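Local atomic coordinates of 2-hydroxyisobutyryl-CoA synthetase (Aquincola tertiaricarbonis, PDB entry 6HDY), a protein that belongs to the ANL superfamily, pairing a large AMP-binding domain with a small C-terminal domain. Residues A225-E230 and I460-F465; F193-G198 and V207-T212; Y327-L330 and P336-R339. All blocks are in the same frame, centred on the assembly; numbering follows the deposited sequence.

Interaction 1 (A225-E230 and I460-F465)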
loop_
_atom_site.group_PDB
_atom_site.type_symbol
_atom_site.label_atom_id
_atom_site.label_comp_id
_atom_site.label_asym_id
_atom_site.label_seq_id
_atom_site.Cartn_x
_atom_site.Cartn_y
_atom_site.Cartn_z
ATOM N N ALA A 225 15.409 -6.664 3.736
ATOM C CA ALA A 225 16.188 -6.344 4.931
ATOM C C ALA A 225 17.715 -6.192 4.590
ATOM O O ALA A 225 18.340 -5.220 5.005
ATOM C CB ALA A 225 15.981 -7.424 5.967
ATOM N N ILE A 226 18.271 -7.100 3.770
ATOM C CA ILE A 226 19.666 -7.025 3.342
ATOM C C ILE A 226 19.893 -5.750 2.525
ATOM O O ILE A 226 20.839 -5.009 2.820
ATOM C CB ILE A 226 20.173 -8.324 2.620
ATOM C CG1 ILE A 226 20.389 -9.466 3.636
ATOM C CG2 ILE A 226 21.500 -8.080 1.849
ATOM C CD1 ILE A 226 19.889 -10.777 3.164
ATOM N N HIS A 227 19.020 -5.483 1.522
ATOM C CA HIS A 227 19.147 -4.308 0.657
ATOM C C HIS A 227 19.076 -2.997 1.437
ATOM O O HIS A 227 19.860 -2.077 1.180
ATOM C CB HIS A 227 18.142 -4.346 -0.501
ATOM C CG HIS A 227 18.102 -3.088 -1.324
ATOM N ND1 HIS A 227 19.259 -2.514 -1.828
ATOM C CD2 HIS A 227 17.037 -2.340 -1.709
ATOM C CE1 HIS A 227 18.866 -1.448 -2.506
ATOM N NE2 HIS A 227 17.542 -1.291 -2.456
ATOM N N LEU A 228 18.164 -2.940 2.417
ATOM C CA LEU A 228 17.956 -1.791 3.287
ATOM C C LEU A 228 19.192 -1.445 4.144
ATOM O O LEU A 228 19.448 -0.256 4.359
ATOM C CB LEU A 228 16.689 -2.013 4.143
ATOM C CG LEU A 228 15.968 -0.781 4.657
ATOM C CD1 LEU A 228 15.516 0.117 3.512
ATOM C CD2 LEU A 228 14.797 -1.187 5.520
ATOM N N ALA A 229 19.990 -2.458 4.580
ATOM C CA ALA A 229 21.226 -2.219 5.361
ATOM C C ALA A 229 22.308 -1.544 4.493
ATOM O O ALA A 229 23.049 -0.683 4.982
ATOM C CB ALA A 229 21.753 -3.517 5.954
ATOM N N GLU A 230 22.360 -1.912 3.185
ATOM C CA GLU A 230 23.297 -1.327 2.216
ATOM C C GLU A 230 22.854 0.092 1.969
ATOM O O GLU A 230 23.695 0.979 1.917
ATOM C CB GLU A 230 23.313 -2.085 0.885
ATOM C CG GLU A 230 23.760 -3.533 0.973
ATOM C CD GLU A 230 23.476 -4.342 -0.278
ATOM O OE1 GLU A 230 24.185 -5.348 -0.499
ATOM O OE2 GLU A 230 22.550 -3.974 -1.039
ATOM N N ILE A 460 24.868 -6.117 -9.438
ATOM C CA ILE A 460 23.656 -6.943 -9.490
ATOM C C ILE A 460 22.489 -6.190 -8.812
ATOM O O ILE A 460 22.645 -5.679 -7.698
ATOM C CB ILE A 460 23.859 -8.387 -8.916
ATOM C CG1 ILE A 460 24.937 -9.182 -9.702
ATOM C CG2 ILE A 460 22.517 -9.169 -8.875
ATOM C CD1 ILE A 460 25.456 -10.533 -9.009
ATOM N N ALA A 461 21.332 -6.115 -9.503
ATOM C CA ALA A 461 20.141 -5.458 -8.974
ATOM C C ALA A 461 19.664 -6.117 -7.677
ATOM O O ALA A 461 19.548 -7.349 -7.585
ATOM C CB ALA A 461 19.022 -5.479 -10.010
ATOM N N ARG A 462 19.457 -5.274 -6.658
ATOM C CA ARG A 462 18.893 -5.663 -5.364
ATOM C C ARG A 462 17.350 -5.524 -5.525
ATOM O O ARG A 462 16.884 -4.982 -6.541
ATOM C CB ARG A 462 19.402 -4.733 -4.224
ATOM C CG ARG A 462 20.938 -4.537 -4.078
ATOM C CD ARG A 462 21.741 -5.811 -4.153
ATOM N NE ARG A 462 23.024 -5.754 -3.453
ATOM C CZ ARG A 462 24.217 -5.893 -4.032
ATOM N NH1 ARG A 462 24.315 -6.034 -5.352
ATOM N NH2 ARG A 462 25.321 -5.881 -3.300
ATOM N N THR A 463 16.569 -6.014 -4.545
ATOM C CA THR A 463 15.097 -5.938 -4.559
ATOM C C THR A 463 14.499 -5.705 -3.166
ATOM O O THR A 463 15.080 -6.137 -2.161
ATOM C CB THR A 463 14.443 -7.184 -5.247
ATOM O OG1 THR A 463 13.014 -7.008 -5.288
ATOM C CG2 THR A 463 14.770 -8.508 -4.543
ATOM N N ASP A 464 13.300 -5.076 -3.143
ATOM C CA ASP A 464 12.475 -4.862 -1.960
ATOM C C ASP A 464 11.371 -5.933 -1.869
ATOM O O ASP A 464 10.528 -5.882 -0.966
ATOM C CB ASP A 464 11.874 -3.447 -1.925
ATOM C CG ASP A 464 11.080 -2.997 -3.126
ATOM O OD1 ASP A 464 10.628 -3.871 -3.911
ATOM O OD2 ASP A 464 10.908 -1.776 -3.288
ATOM N N PHE A 465 11.396 -6.901 -2.829
ATOM C CA PHE A 465 10.475 -8.027 -2.957
ATOM C C PHE A 465 11.240 -9.370 -2.909
ATOM O O PHE A 465 12.116 -9.514 -2.057
ATOM C CB PHE A 465 9.572 -7.884 -4.204
ATOM C CG PHE A 465 8.307 -8.726 -4.173
ATOM C CD1 PHE A 465 7.481 -8.732 -3.053
ATOM C CD2 PHE A 465 7.943 -9.506 -5.267
ATOM C CE1 PHE A 465 6.318 -9.508 -3.025
ATOM C CE2 PHE A 465 6.797 -10.313 -5.224
ATOM C CZ PHE A 465 5.979 -10.287 -4.112
#
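Arg462 meets Glu230 and His227 where the C-terminal domain of this ANL-family enzyme rests against the large AMP-binding domain, a loop from the first lying across helix 222-234 of the second. The salt bridge is side-on: NE and NH2 of the guanidinium both face the carboxylate. Arg462 NE lies 3.0 Å from Glu230 OE2, reaching the syn lone pair of that oxygen, while Arg462 NH2 donates to Glu230 OE1 over 3.1 Å. The grip is skewed, with the two planes 49° apart, so that OE1 is met from above the carboxylate plane. A further bond from NE to OE1 is weak.

The aliphatic root of the same arginine serves the histidine. Arg462 CB sits over one face of the His227 imidazole, a CH-pi contact 3.7 Å from the ring centroid, and is displaced to the rim, coming within 3.3 Å of His227 ND1. That nitrogen is buried here and has no partner in the model. His227 CG lies anti to the backbone N (chi1 173°), which brings the ring against Arg462 CB, with His227 CB 3.9 Å from Thr463 O.

Further out, the arginine is steadied from its own side. The chain is bent at chi2 (-46°), folding back beside its own backbone, and NH1 also forms a salt bridge with Glu418 of the C-terminal domain. Thr463 opens an ST turn, accepting from Phe465 N at 2.9 Å through OG1. At the far end of the guanidinium, Arg462 NH1 donates to Ile460 O at 2.9 Å, nearly within the guanidinium plane.

Interaction 2 (F193-G198 and V207-T212)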
loop_
_atom_site.group_PDB
_atom_site.type_symbol
_atom_site.label_atom_id
_atom_site.label_comp_id
_atom_site.label_asym_id
_atom_site.label_seq_id
_atom_site.Cartn_x
_atom_site.Cartn_y
_atom_site.Cartn_z
ATOM N N PHE A 193 2.785 0.894 11.222
ATOM C CA PHE A 193 3.512 1.835 10.371
ATOM C C PHE A 193 3.618 1.244 8.928
ATOM O O PHE A 193 4.654 0.655 8.558
ATOM C CB PHE A 193 4.891 2.173 11.005
ATOM C CG PHE A 193 5.805 3.050 10.182
ATOM C CD1 PHE A 193 5.288 4.055 9.365
ATOM C CD2 PHE A 193 7.189 2.914 10.270
ATOM C CE1 PHE A 193 6.135 4.867 8.599
ATOM C CE2 PHE A 193 8.041 3.749 9.531
ATOM C CZ PHE A 193 7.512 4.718 8.694
ATOM N N PRO A 194 2.542 1.367 8.107
ATOM C CA PRO A 194 2.591 0.778 6.758
ATOM C C PRO A 194 3.338 1.638 5.739
ATOM O O PRO A 194 2.740 2.304 4.893
ATOM C CB PRO A 194 1.114 0.561 6.431
ATOM C CG PRO A 194 0.404 1.666 7.143
ATOM C CD PRO A 194 1.236 2.028 8.347
ATOM N N PHE A 195 4.685 1.606 5.817
ATOM C CA PHE A 195 5.498 2.373 4.872
ATOM C C PHE A 195 5.421 1.743 3.481
ATOM O O PHE A 195 5.416 2.453 2.501
ATOM C CB PHE A 195 6.966 2.511 5.360
ATOM C CG PHE A 195 7.813 3.419 4.497
ATOM C CD1 PHE A 195 8.498 2.918 3.391
ATOM C CD2 PHE A 195 7.955 4.768 4.807
ATOM C CE1 PHE A 195 9.289 3.757 2.588
ATOM C CE2 PHE A 195 8.720 5.615 3.988
ATOM C CZ PHE A 195 9.386 5.101 2.883
ATOM N N GLY A 196 5.360 0.430 3.389
ATOM C CA GLY A 196 5.273 -0.195 2.074
ATOM C C GLY A 196 6.601 -0.316 1.377
ATOM O O GLY A 196 7.647 -0.190 2.009
ATOM N N ALA A 197 6.566 -0.568 0.061
ATOM C CA ALA A 197 7.755 -0.790 -0.766
ATOM C C ALA A 197 7.343 -0.701 -2.223
ATOM O O ALA A 197 6.152 -0.595 -2.509
ATOM C CB ALA A 197 8.347 -2.174 -0.467
ATOM N N GLY A 198 8.324 -0.709 -3.122
ATOM C CA GLY A 198 8.082 -0.755 -4.559
ATOM C C GLY A 198 8.483 0.438 -5.390
ATOM O O GLY A 198 8.823 0.273 -6.570
ATOM N N VAL A 207 15.058 4.444 5.640
ATOM C CA VAL A 207 16.159 4.388 6.602
ATOM C C VAL A 207 16.126 5.621 7.521
ATOM O O VAL A 207 16.290 5.461 8.734
ATOM C CB VAL A 207 17.558 4.104 5.975
ATOM C CG1 VAL A 207 17.594 2.704 5.370
ATOM C CG2 VAL A 207 17.958 5.155 4.937
ATOM N N GLN A 208 15.801 6.816 6.965
ATOM C CA GLN A 208 15.632 8.041 7.757
ATOM C C GLN A 208 14.466 7.881 8.727
ATOM O O GLN A 208 14.631 8.235 9.891
ATOM C CB GLN A 208 15.427 9.289 6.869
ATOM C CG GLN A 208 16.639 9.683 6.009
ATOM C CD GLN A 208 17.898 10.065 6.791
ATOM O OE1 GLN A 208 17.882 10.373 8.007
ATOM N NE2 GLN A 208 19.030 10.047 6.094
ATOM N N TRP A 209 13.299 7.305 8.265
ATOM C CA TRP A 209 12.138 7.067 9.122
ATOM C C TRP A 209 12.424 6.071 10.223
ATOM O O TRP A 209 11.927 6.251 11.324
ATOM C CB TRP A 209 10.889 6.641 8.317
ATOM C CG TRP A 209 10.173 7.803 7.712
ATOM C CD1 TRP A 209 10.474 8.424 6.536
ATOM C CD2 TRP A 209 9.061 8.509 8.266
ATOM N NE1 TRP A 209 9.615 9.467 6.316
ATOM C CE2 TRP A 209 8.737 9.549 7.365
ATOM C CE3 TRP A 209 8.272 8.342 9.416
ATOM C CZ2 TRP A 209 7.686 10.444 7.600
ATOM C CZ3 TRP A 209 7.219 9.218 9.629
ATOM C CH2 TRP A 209 6.952 10.263 8.744
ATOM N N LEU A 210 13.218 5.021 9.939
ATOM C CA LEU A 210 13.583 3.996 10.932
ATOM C C LEU A 210 14.539 4.568 11.991
ATOM O O LEU A 210 14.458 4.186 13.165
ATOM C CB LEU A 210 14.224 2.772 10.262
ATOM C CG LEU A 210 13.399 2.046 9.180
ATOM C CD1 LEU A 210 14.279 1.109 8.391
ATOM C CD2 LEU A 210 12.227 1.292 9.768
ATOM N N ASP A 211 15.447 5.475 11.572
ATOM C CA ASP A 211 16.391 6.153 12.459
ATOM C C ASP A 211 15.632 7.120 13.371
ATOM O O ASP A 211 15.922 7.178 14.559
ATOM C CB ASP A 211 17.452 6.909 11.640
ATOM C CG ASP A 211 18.629 7.429 12.464
ATOM O OD1 ASP A 211 19.520 6.617 12.807
ATOM O OD2 ASP A 211 18.685 8.653 12.711
ATOM N N THR A 212 14.642 7.862 12.821
ATOM C CA THR A 212 13.823 8.803 13.589
ATOM C C THR A 212 12.835 8.082 14.526
ATOM O O THR A 212 12.834 8.349 15.729
ATOM C CB THR A 212 13.093 9.776 12.647
ATOM O OG1 THR A 212 14.033 10.411 11.774
ATOM C CG2 THR A 212 12.269 10.829 13.403
#
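Trp209 packs against Phe193 and Phe195 in an aromatic cluster, formed where strand 191-193, outermost of the five parallel strands within this chain, runs into a loop and the chain returns as helix 202-213. The cluster is buried, and the contact across the two segments is wholly apolar.

Along the helix, Val207 comes first and turns to another neighbour, packing on Leu228 and Ala232 of helix 222-234. Two residues on, Trp209 directs its side chain at the loop. Its indole CG is anti to the carbonyl carbon (chi1 -81°), and with a near-perpendicular chi2 this presents CE3 of the benzo ring to Phe193 and CD1 of the pyrrole ring to Phe195. Phe193 CZ reaches Trp209 CE3 at 3.8 Å and lies 3.9 Å from Trp209 CB, while the ring planes are inclined by 38°. At the pyrrole side Phe195 CE2 approaches Trp209 CD1 more loosely, at 4.2 Å, with an inclination of 49°. Both pairs are oblique, neither stacked nor T-shaped. The two phenylalanines also touch each other, Phe195 CB lying 4.0 Å above the Phe193 ring plane toward its rim; Pro194 between them is the centre of an inverse gamma turn. Leu174 of the second subunit packs on both Trp209 and Phe195, and Val124 of that subunit on Phe193, so the cluster forms part of the dimer interface.

Leu210 follows, its side chain packing on Cys167 of strand 165-168 and on Leu228 of helix 222-234. At the end of the segment Thr212 turns its hydroxyl back onto the helix: Gln208 O takes Thr212 OG1 at 2.9 Å and Thr212 N at 3.0 Å, the two donors arriving from opposite faces of the carbonyl plane.

Interaction 3 (Y327-L330 and P336-R339)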
loop_
_atom_site.group_PDB
_atom_site.type_symbol
_atom_site.label_atom_id
_atom_site.label_comp_id
_atom_site.label_asym_id
_atom_site.label_seq_id
_atom_site.Cartn_x
_atom_site.Cartn_y
_atom_site.Cartn_z
ATOM N N TYR A 327 -2.066 -27.646 2.646
ATOM C CA TYR A 327 -2.746 -26.832 3.649
ATOM C C TYR A 327 -4.252 -26.804 3.553
ATOM O O TYR A 327 -4.804 -26.809 2.455
ATOM C CB TYR A 327 -2.249 -25.381 3.590
ATOM C CG TYR A 327 -0.757 -25.156 3.684
ATOM C CD1 TYR A 327 -0.106 -25.159 4.919
ATOM C CD2 TYR A 327 -0.012 -24.819 2.556
ATOM C CE1 TYR A 327 1.253 -24.852 5.024
ATOM C CE2 TYR A 327 1.342 -24.490 2.652
ATOM C CZ TYR A 327 1.971 -24.516 3.887
ATOM O OH TYR A 327 3.310 -24.224 3.984
ATOM N N THR A 328 -4.913 -26.690 4.728
ATOM C CA THR A 328 -6.366 -26.571 4.849
ATOM C C THR A 328 -6.745 -25.484 5.859
ATOM O O THR A 328 -6.290 -25.524 7.005
ATOM C CB THR A 328 -7.038 -27.931 5.167
ATOM O OG1 THR A 328 -6.705 -28.892 4.156
ATOM C CG2 THR A 328 -8.559 -27.812 5.287
ATOM N N HIS A 329 -7.599 -24.529 5.420
ATOM C CA HIS A 329 -8.182 -23.477 6.254
ATOM C C HIS A 329 -9.151 -24.074 7.260
ATOM O O HIS A 329 -10.054 -24.835 6.878
ATOM C CB HIS A 329 -8.981 -22.437 5.400
ATOM C CG HIS A 329 -8.114 -21.439 4.691
ATOM N ND1 HIS A 329 -8.149 -21.298 3.312
ATOM C CD2 HIS A 329 -7.240 -20.540 5.199
ATOM C CE1 HIS A 329 -7.288 -20.334 3.028
ATOM N NE2 HIS A 329 -6.709 -19.856 4.133
ATOM N N LEU A 330 -9.021 -23.679 8.540
ATOM C CA LEU A 330 -10.006 -24.130 9.547
ATOM C C LEU A 330 -10.947 -22.987 10.005
ATOM O O LEU A 330 -11.942 -23.235 10.685
ATOM C CB LEU A 330 -9.301 -24.779 10.762
ATOM C CG LEU A 330 -8.359 -25.954 10.491
ATOM C CD1 LEU A 330 -7.761 -26.455 11.775
ATOM C CD2 LEU A 330 -9.073 -27.075 9.773
ATOM N N PRO A 336 -12.337 -20.826 0.772
ATOM C CA PRO A 336 -11.597 -21.728 1.677
ATOM C C PRO A 336 -10.772 -22.734 0.885
ATOM O O PRO A 336 -11.237 -23.278 -0.114
ATOM C CB PRO A 336 -12.695 -22.385 2.524
ATOM C CG PRO A 336 -13.911 -22.338 1.677
ATOM C CD PRO A 336 -13.797 -21.085 0.833
ATOM N N MET A 337 -9.541 -22.916 1.296
ATOM C CA MET A 337 -8.612 -23.842 0.656
ATOM C C MET A 337 -8.592 -25.145 1.431
ATOM O O MET A 337 -8.302 -25.143 2.630
ATOM C CB MET A 337 -7.189 -23.260 0.600
ATOM C CG MET A 337 -6.996 -22.071 -0.320
ATOM S SD MET A 337 -7.390 -22.242 -2.073
ATOM C CE MET A 337 -6.932 -23.765 -2.418
ATOM N N ILE A 338 -8.962 -26.244 0.761
ATOM C CA ILE A 338 -9.000 -27.563 1.392
ATOM C C ILE A 338 -8.005 -28.466 0.690
ATOM O O ILE A 338 -8.236 -28.924 -0.430
ATOM C CB ILE A 338 -10.430 -28.180 1.505
ATOM C CG1 ILE A 338 -11.425 -27.175 2.130
ATOM C CG2 ILE A 338 -10.389 -29.485 2.312
ATOM C CD1 ILE A 338 -12.842 -27.517 1.943
ATOM N N ARG A 339 -6.899 -28.716 1.373
ATOM C CA ARG A 339 -5.794 -29.532 0.899
ATOM C C ARG A 339 -5.159 -28.913 -0.342
ATOM O O ARG A 339 -5.015 -29.566 -1.369
ATOM C CB ARG A 339 -6.193 -31.027 0.735
ATOM C CG ARG A 339 -6.124 -31.727 2.066
ATOM C CD ARG A 339 -6.507 -33.188 2.088
ATOM N NE ARG A 339 -5.846 -34.015 1.081
ATOM C CZ ARG A 339 -4.663 -34.604 1.221
ATOM N NH1 ARG A 339 -3.939 -34.408 2.317
ATOM N NH2 ARG A 339 -4.184 -35.373 0.257
#
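Three hydrogen bonds join His329 and Thr328 to the returning chain, and two of them use side chains in place of backbone. His329 N donates to Met337 O at 2.9 Å, almost in line with the carbonyl. The imidazole supplies the next rung: Met337 N donates to His329 ND1, also 2.9 Å, reaching the ring at its edge and only 5° out of its plane. With its other nitrogen, NE2, bonded to Ser282 O, both ring nitrogens are engaged, which fixes the ring's rotation. Thr328 OG1 takes Arg339 N at 2.8 Å, a less straight bond (139°); the hydroxyl can do so because it stands anti to the carbonyl carbon (chi1 -57°).

Weaker polar contact comes from Thr328 CA, whose hydrogen points at Met337 O over 3.3 Å.

Apolar packing completes the join. Thr328 CG2 lies 3.9 Å from Ile338 CG2, and Met337 lays its CB and CG against the imidazole, CG 3.8 Å from His329 CE1. The guanidinium of Arg339 turns elsewhere, to Val92 O, Met314 O and Glu307.

Strands 322-329 and 340-347 thus form a beta-hairpin with a long connecting loop in the five-stranded antiparallel sheet.

In the fold
Followed from the N terminus, the chain first closes interaction 2, a short loop from strand 191-193 into helix 202-213. Helix 222-234 then opens interaction 1, whose partner arrives only some 230 residues later. Within that long excursion lies interaction 3, a local return between consecutive strands of the antiparallel sheet, so 3 nests in 1 while 2 precedes both; none cross. Interactions 1 and 2 adjoin: Asp464 OD2 probably bonds to Gly198 N at 2.8 Å. Interaction 3 stands apart, its centre about 33 Å from that of interaction 1. Of the three, interaction 1 joins the two domains.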